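Local coordinates for protein endonuclease Bse634IR (Geobacillus stearothermophilus, PDB 3V1Z) that cleaves DNA as a type IIF restriction endonuclease that recognises a degenerate sequence, probably with the help of metal ions, at residues L147-Q152 / S190-V195; E212-K217 / T254-T259. The protein carries 1 engineered substitution. All coordinates share one frame; numbering follows the deposited sequence.

Contact 1. Residues L147-Q152 / S190-V195; sequences LLIIRQ and SLVAGV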
ATOM      1  N   LEU A 147      -1.493 -13.830   8.717  1.00 23.25           N
ATOM      2  CA  LEU A 147      -2.045 -14.892   9.547  1.00 23.83           C
ATOM      3  C   LEU A 147      -3.114 -15.649   8.759  1.00 23.43           C
ATOM      4  O   LEU A 147      -3.920 -15.036   8.072  1.00 22.74           O
ATOM      5  CB  LEU A 147      -2.629 -14.270  10.822  1.00 23.76           C
ATOM      6  CG  LEU A 147      -2.641 -15.003  12.165  1.00 25.16           C
ATOM      7  CD1 LEU A 147      -1.239 -15.328  12.689  1.00 25.94           C
ATOM      8  CD2 LEU A 147      -3.408 -14.165  13.190  1.00 25.31           C
ATOM      9  N   LEU A 148      -3.097 -16.980   8.828  1.00 24.32           N
ATOM     10  CA  LEU A 148      -4.162 -17.788   8.223  1.00 24.25           C
ATOM     11  C   LEU A 148      -4.855 -18.699   9.230  1.00 25.00           C
ATOM     12  O   LEU A 148      -4.203 -19.392  10.010  1.00 25.46           O
ATOM     13  CB  LEU A 148      -3.661 -18.599   7.020  1.00 24.38           C
ATOM     14  CG  LEU A 148      -3.437 -17.871   5.687  1.00 23.88           C
ATOM     15  CD1 LEU A 148      -3.095 -18.878   4.579  1.00 23.26           C
ATOM     16  CD2 LEU A 148      -4.644 -17.006   5.277  1.00 22.57           C
ATOM     17  N   ILE A 149      -6.185 -18.684   9.197  1.00 24.81           N
ATOM     18  CA  ILE A 149      -6.990 -19.533  10.066  1.00 25.60           C
ATOM     19  C   ILE A 149      -7.597 -20.660   9.241  1.00 26.29           C
ATOM     20  O   ILE A 149      -8.354 -20.430   8.297  1.00 25.94           O
ATOM     21  CB  ILE A 149      -8.056 -18.724  10.862  1.00 25.26           C
ATOM     22  CG1 ILE A 149      -7.376 -17.771  11.850  1.00 24.34           C
ATOM     23  CG2 ILE A 149      -8.972 -19.645  11.640  1.00 26.38           C
ATOM     24  CD1 ILE A 149      -7.081 -16.400  11.290  1.00 24.10           C
ATOM     25  N   ILE A 150      -7.219 -21.883   9.594  1.00 27.63           N
ATOM     26  CA  ILE A 150      -7.613 -23.062   8.844  1.00 28.73           C
ATOM     27  C   ILE A 150      -8.427 -24.004   9.722  1.00 29.95           C
ATOM     28  O   ILE A 150      -7.990 -24.379  10.814  1.00 30.62           O
ATOM     29  CB  ILE A 150      -6.363 -23.777   8.261  1.00 29.43           C
ATOM     30  CG1 ILE A 150      -5.808 -22.960   7.091  1.00 29.22           C
ATOM     31  CG2 ILE A 150      -6.693 -25.192   7.802  1.00 30.72           C
ATOM     32  CD1 ILE A 150      -4.316 -22.772   7.128  1.00 29.88           C
ATOM     33  N   ARG A 151      -9.615 -24.366   9.244  1.00 30.25           N
ATOM     34  CA  ARG A 151     -10.438 -25.360   9.919  1.00 32.19           C
ATOM     35  C   ARG A 151     -10.422 -26.716   9.210  1.00 33.28           C
ATOM     36  O   ARG A 151     -11.162 -26.940   8.249  1.00 33.34           O
ATOM     37  CB  ARG A 151     -11.877 -24.880  10.112  1.00 32.12           C
ATOM     38  CG  ARG A 151     -12.654 -25.832  10.990  1.00 35.19           C
ATOM     39  CD  ARG A 151     -14.123 -25.523  11.072  1.00 37.86           C
ATOM     40  NE  ARG A 151     -14.730 -26.358  12.104  1.00 41.45           N
ATOM     41  CZ  ARG A 151     -15.849 -26.063  12.756  1.00 43.67           C
ATOM     42  NH1 ARG A 151     -16.507 -24.938  12.488  1.00 43.06           N
ATOM     43  NH2 ARG A 151     -16.303 -26.898  13.688  1.00 46.06           N
ATOM     44  N   GLN A 152      -9.575 -27.612   9.707  1.00 34.61           N
ATOM     45  CA  GLN A 152      -9.496 -28.986   9.220  1.00 36.39           C
ATOM     46  C   GLN A 152      -8.953 -29.888  10.337  1.00 38.51           C
ATOM     47  O   GLN A 152      -7.797 -29.755  10.747  1.00 38.67           O
ATOM     48  CB  GLN A 152      -8.622 -29.066   7.958  1.00 35.74           C
ATOM     49  CG  GLN A 152      -8.749 -30.368   7.178  1.00 36.92           C
ATOM     50  CD  GLN A 152      -8.013 -30.330   5.848  1.00 36.25           C
ATOM     51  OE1 GLN A 152      -8.288 -29.491   4.995  1.00 34.00           O
ATOM     52  NE2 GLN A 152      -7.083 -31.250   5.665  1.00 36.04           N
ATOM     53  N   SER A 190     -11.458 -25.451   3.906  1.00 30.85           N
ATOM     54  CA  SER A 190     -10.755 -25.469   5.182  1.00 31.11           C
ATOM     55  C   SER A 190     -10.190 -24.096   5.539  1.00 29.86           C
ATOM     56  O   SER A 190     -10.086 -23.759   6.713  1.00 29.96           O
ATOM     57  CB  SER A 190      -9.613 -26.491   5.159  1.00 32.19           C
ATOM     58  OG  SER A 190     -10.115 -27.814   5.114  1.00 33.74           O
ATOM     59  N   LEU A 191      -9.810 -23.317   4.528  1.00 28.83           N
ATOM     60  CA  LEU A 191      -9.316 -21.960   4.749  1.00 27.55           C
ATOM     61  C   LEU A 191     -10.496 -21.031   5.034  1.00 26.70           C
ATOM     62  O   LEU A 191     -11.307 -20.751   4.148  1.00 26.84           O
ATOM     63  CB  LEU A 191      -8.509 -21.469   3.543  1.00 26.91           C
ATOM     64  CG  LEU A 191      -7.989 -20.024   3.579  1.00 26.01           C
ATOM     65  CD1 LEU A 191      -6.948 -19.796   4.692  1.00 24.92           C
ATOM     66  CD2 LEU A 191      -7.430 -19.616   2.219  1.00 25.68           C
ATOM     67  N   VAL A 192     -10.596 -20.568   6.275  1.00 26.12           N
ATOM     68  CA  VAL A 192     -11.774 -19.811   6.693  1.00 25.33           C
ATOM     69  C   VAL A 192     -11.514 -18.318   6.901  1.00 23.79           C
ATOM     70  O   VAL A 192     -12.448 -17.516   6.847  1.00 23.66           O
ATOM     71  CB  VAL A 192     -12.483 -20.445   7.938  1.00 26.70           C
ATOM     72  CG1 VAL A 192     -12.890 -21.891   7.648  1.00 27.84           C
ATOM     73  CG2 VAL A 192     -11.614 -20.372   9.189  1.00 26.80           C
ATOM     74  N   ALA A 193     -10.257 -17.947   7.150  1.00 22.59           N
ATOM     75  CA  ALA A 193      -9.901 -16.542   7.377  1.00 20.88           C
ATOM     76  C   ALA A 193      -8.413 -16.267   7.265  1.00 19.91           C
ATOM     77  O   ALA A 193      -7.586 -17.159   7.428  1.00 20.25           O
ATOM     78  CB  ALA A 193     -10.429 -16.047   8.736  1.00 21.04           C
ATOM     79  N   GLY A 194      -8.094 -15.015   6.960  1.00 18.82           N
ATOM     80  CA  GLY A 194      -6.729 -14.517   6.978  1.00 17.73           C
ATOM     81  C   GLY A 194      -6.741 -13.185   7.694  1.00 17.27           C
ATOM     82  O   GLY A 194      -7.772 -12.504   7.714  1.00 16.90           O
ATOM     83  N   VAL A 195      -5.612 -12.821   8.301  1.00 16.96           N
ATOM     84  CA  VAL A 195      -5.500 -11.534   9.000  1.00 16.83           C
ATOM     85  C   VAL A 195      -4.234 -10.803   8.557  1.00 16.69           C
ATOM     86  O   VAL A 195      -3.161 -11.414   8.415  1.00 16.85           O
ATOM     87  CB  VAL A 195      -5.519 -11.677  10.559  1.00 17.34           C
ATOM     88  CG1 VAL A 195      -5.654 -10.318  11.230  1.00 17.27           C
ATOM     89  CG2 VAL A 195      -6.659 -12.594  11.032  1.00 16.98           C
TER
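Ile-149 meets Val-192 and Ala-193 together, at a classic beta bulge between antiparallel strands 147-151 and 191-195. Ile-149 O accepts Val-192 N at 3.0 Å and Ala-193 N in a weak bond. Ile-149 N makes an almost straight bond to Ala-193 O (2.7 Å, 173° at the hydrogen). Arg-151 N pairs with Ser-190 O at 2.6 Å. The Ile-149 side chain is tightly packed. The side chains of Ile-149 and Val-192 cross at about a right angle, with Ile-149 CG2 3.7 Å from Val-192 CG2; Ile-149 CD1 meets Val-195 CG2. Leu-147 and Val-195 lie side by side. The other face of the sheet carries Leu-148 and Ile-150, which both touch Leu-191 CD1.

The loose, solvent side is the Arg-151 side chain. Arg-151 CB lies against Val-192 CG1 (4.0 Å). With CG anti to the backbone N (chi1 -171°), the extended chain leads out to a salt bridge with Asp-98. Ser-190 OG donates to Gln-152 OE1, which also accepts Lys-187 N; the OG-OE1 separation is very short and its exact length doubtful. Apolar branches thus pack on both faces, the polar Ser-190/Gln-152 pair closes the strand end, and only Arg-151 is exposed.

Contact 2. Residues E212-K217 / T254-T259; sequences EGNILK and TAATHT
Asn-214 reaches from helix 207-226 to the loop at Ala-256 and Thr-257 and makes the hydrogen bond of this contact. Thr-257 N donates to Asn-214 OD1 at 3.1 Å. The bond is bent (136° at the hydrogen), and the donor is tilted 24° from the carbonyl plane. CG of Asn-214 stands anti to the backbone N (chi1 -167°), which carries the amide out to the loop.

Van der Waals contacts surround this bond. Asn-214 OD1 also lies 3.1 Å from Ala-256 CA and 3.6 Å from Ala-256 CB. The His-258 ring comes in beside the helix backbone. His-258 CE1 is 3.7 Å from Asn-214 O and His-258 NE2 is 3.7 Å from Lys-217 O, both met obliquely. Lys-217 contributes the base of its side chain, while its NZ goes on to Arg-269 O and to salt bridges with Asp-272 and Glu-268.

Within the loop, Ala-256 O accepts both Thr-259 N and Thr-259 OG1, the hydroxyl at 2.7 Å. These bonds hold the short 3-10 turn 257-259 together.

Bonds to the second subunit complete the set. Asn-214 ND2 donates to Thr-257 OG1 of the second subunit, and Thr-257 OG1 accepts Asn-214 ND2 of that subunit. Asn-214 also packs on Asn-214 of the second subunit. This reciprocal pairing is characteristic of a symmetric homodimer interface.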
ATOM      1  N   GLU A 212      -5.391  -6.883  -0.523  1.00 19.24           N
ATOM      2  CA  GLU A 212      -5.238  -8.250  -0.027  1.00 20.43           C
ATOM      3  C   GLU A 212      -6.566  -8.995   0.093  1.00 20.18           C
ATOM      4  O   GLU A 212      -6.700 -10.104  -0.420  1.00 20.09           O
ATOM      5  CB  GLU A 212      -4.538  -8.234   1.326  1.00 20.59           C
ATOM      6  CG  GLU A 212      -4.268  -9.613   1.888  1.00 24.36           C
ATOM      7  CD  GLU A 212      -3.001 -10.221   1.353  1.00 28.87           C
ATOM      8  OE1 GLU A 212      -1.913  -9.890   1.875  1.00 31.26           O
ATOM      9  OE2 GLU A 212      -3.098 -11.038   0.415  1.00 30.98           O
ATOM     10  N   GLY A 213      -7.537  -8.376   0.767  1.00 19.98           N
ATOM     11  CA  GLY A 213      -8.856  -8.966   0.931  1.00 20.18           C
ATOM     12  C   GLY A 213      -9.540  -9.161  -0.406  1.00 20.67           C
ATOM     13  O   GLY A 213     -10.067 -10.244  -0.694  1.00 20.75           O
ATOM     14  N   ASN A 214      -9.518  -8.113  -1.226  1.00 20.65           N
ATOM     15  CA  ASN A 214     -10.105  -8.158  -2.561  1.00 21.17           C
ATOM     16  C   ASN A 214      -9.580  -9.319  -3.413  1.00 21.22           C
ATOM     17  O   ASN A 214     -10.369 -10.058  -4.008  1.00 21.32           O
ATOM     18  CB  ASN A 214      -9.907  -6.822  -3.289  1.00 21.49           C
ATOM     19  CG  ASN A 214     -10.763  -6.707  -4.533  1.00 23.15           C
ATOM     20  OD1 ASN A 214     -11.986  -6.711  -4.452  1.00 24.81           O
ATOM     21  ND2 ASN A 214     -10.124  -6.612  -5.692  1.00 24.07           N
ATOM     22  N   ILE A 215      -8.262  -9.486  -3.457  1.00 20.96           N
ATOM     23  CA  ILE A 215      -7.649 -10.534  -4.282  1.00 21.75           C
ATOM     24  C   ILE A 215      -7.932 -11.929  -3.734  1.00 21.80           C
ATOM     25  O   ILE A 215      -8.158 -12.864  -4.511  1.00 22.85           O
ATOM     26  CB  ILE A 215      -6.110 -10.319  -4.481  1.00 21.75           C
ATOM     27  CG1 ILE A 215      -5.823  -8.984  -5.178  1.00 22.09           C
ATOM     28  CG2 ILE A 215      -5.455 -11.475  -5.262  1.00 22.71           C
ATOM     29  CD1 ILE A 215      -6.609  -8.723  -6.456  1.00 21.42           C
ATOM     30  N   LEU A 216      -7.916 -12.060  -2.406  1.00 21.14           N
ATOM     31  CA  LEU A 216      -8.092 -13.348  -1.745  1.00 21.34           C
ATOM     32  C   LEU A 216      -9.520 -13.853  -1.890  1.00 21.60           C
ATOM     33  O   LEU A 216      -9.739 -15.045  -2.116  1.00 22.13           O
ATOM     34  CB  LEU A 216      -7.710 -13.268  -0.260  1.00 21.25           C
ATOM     35  CG  LEU A 216      -6.232 -13.176   0.145  1.00 21.28           C
ATOM     36  CD1 LEU A 216      -6.110 -12.921   1.644  1.00 20.62           C
ATOM     37  CD2 LEU A 216      -5.455 -14.423  -0.248  1.00 21.31           C
ATOM     38  N   LYS A 217     -10.474 -12.931  -1.757  1.00 20.93           N
ATOM     39  CA  LYS A 217     -11.892 -13.216  -1.911  1.00 21.34           C
ATOM     40  C   LYS A 217     -12.273 -13.474  -3.361  1.00 21.95           C
ATOM     41  O   LYS A 217     -13.281 -14.129  -3.628  1.00 22.57           O
ATOM     42  CB  LYS A 217     -12.740 -12.074  -1.325  1.00 21.08           C
ATOM     43  CG  LYS A 217     -12.651 -11.986   0.187  1.00 20.55           C
ATOM     44  CD  LYS A 217     -13.572 -10.926   0.757  1.00 22.37           C
ATOM     45  CE  LYS A 217     -13.611 -11.045   2.271  1.00 21.38           C
ATOM     46  NZ  LYS A 217     -14.683 -10.203   2.840  1.00 24.03           N
ATOM     47  N   THR A 254     -14.292  -0.454   2.449  1.00 23.06           N
ATOM     48  CA  THR A 254     -14.254  -0.534   0.990  1.00 23.13           C
ATOM     49  C   THR A 254     -14.597  -1.938   0.490  1.00 22.91           C
ATOM     50  O   THR A 254     -14.225  -2.941   1.105  1.00 22.17           O
ATOM     51  CB  THR A 254     -12.909  -0.017   0.429  1.00 22.84           C
ATOM     52  OG1 THR A 254     -12.760   1.360   0.792  1.00 23.39           O
ATOM     53  CG2 THR A 254     -12.843  -0.137  -1.090  1.00 22.66           C
ATOM     54  N   ALA A 255     -15.327  -1.985  -0.622  1.00 23.56           N
ATOM     55  CA  ALA A 255     -15.905  -3.221  -1.128  1.00 23.70           C
ATOM     56  C   ALA A 255     -14.899  -4.063  -1.881  1.00 23.66           C
ATOM     57  O   ALA A 255     -13.967  -3.540  -2.492  1.00 23.39           O
ATOM     58  CB  ALA A 255     -17.087  -2.908  -2.033  1.00 24.34           C
ATOM     59  N   ALA A 256     -15.094  -5.378  -1.818  1.00 24.17           N
ATOM     60  CA  ALA A 256     -14.516  -6.289  -2.793  1.00 24.68           C
ATOM     61  C   ALA A 256     -15.314  -6.031  -4.073  1.00 25.83           C
ATOM     62  O   ALA A 256     -16.492  -6.380  -4.157  1.00 26.55           O
ATOM     63  CB  ALA A 256     -14.673  -7.735  -2.326  1.00 24.29           C
ATOM     64  N   THR A 257     -14.678  -5.388  -5.047  1.00 26.58           N
ATOM     65  CA  THR A 257     -15.389  -4.758  -6.166  1.00 28.06           C
ATOM     66  C   THR A 257     -16.203  -5.700  -7.061  1.00 28.85           C
ATOM     67  O   THR A 257     -17.155  -5.268  -7.704  1.00 29.15           O
ATOM     68  CB  THR A 257     -14.452  -3.873  -7.034  1.00 28.23           C
ATOM     69  OG1 THR A 257     -13.325  -4.639  -7.469  1.00 28.73           O
ATOM     70  CG2 THR A 257     -13.964  -2.676  -6.246  1.00 27.75           C
ATOM     71  N   HIS A 258     -15.832  -6.978  -7.096  1.00 29.29           N
ATOM     72  CA  HIS A 258     -16.574  -7.968  -7.881  1.00 30.94           C
ATOM     73  C   HIS A 258     -17.981  -8.264  -7.329  1.00 31.77           C
ATOM     74  O   HIS A 258     -18.806  -8.879  -8.006  1.00 32.98           O
ATOM     75  CB  HIS A 258     -15.760  -9.255  -8.066  1.00 30.61           C
ATOM     76  CG  HIS A 258     -15.212  -9.823  -6.792  1.00 31.32           C
ATOM     77  ND1 HIS A 258     -14.128  -9.275  -6.136  1.00 31.13           N
ATOM     78  CD2 HIS A 258     -15.587 -10.902  -6.065  1.00 31.71           C
ATOM     79  CE1 HIS A 258     -13.865  -9.988  -5.056  1.00 31.09           C
ATOM     80  NE2 HIS A 258     -14.733 -10.981  -4.990  1.00 32.17           N
ATOM     81  N   THR A 259     -18.256  -7.794  -6.117  1.00 31.94           N
ATOM     82  CA  THR A 259     -19.532  -8.037  -5.456  1.00 32.82           C
ATOM     83  C   THR A 259     -20.518  -6.878  -5.621  1.00 34.05           C
ATOM     84  O   THR A 259     -21.659  -6.979  -5.184  1.00 34.46           O
ATOM     85  CB  THR A 259     -19.345  -8.325  -3.945  1.00 32.36           C
ATOM     86  OG1 THR A 259     -18.880  -7.143  -3.280  1.00 32.33           O
ATOM     87  CG2 THR A 259     -18.356  -9.467  -3.718  1.00 30.88           C
TER

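In the fold
The two contacts come in series along the chain, contact 1 closing before contact 2 opens. Their centres are about 17 Å apart and their nearest atoms about 6 Å apart, without touching. Contact 1 joins neighbouring strands of the five-stranded mixed sheet, consistent with the core of the PDDEXK clan. Just beyond its segments lie Asp-146 and Leu-197, which bind calcium in a structure of this protein, though none is bound to this chain here. Helix 207-226, the next helix or strand after strand 191-198, carries one half of contact 2 and packs Leu-216 on Tyr-236 of the same sheet. Contact 2 belongs to the dimer interface, because Asn-214 and Thr-257 bond to the second subunit.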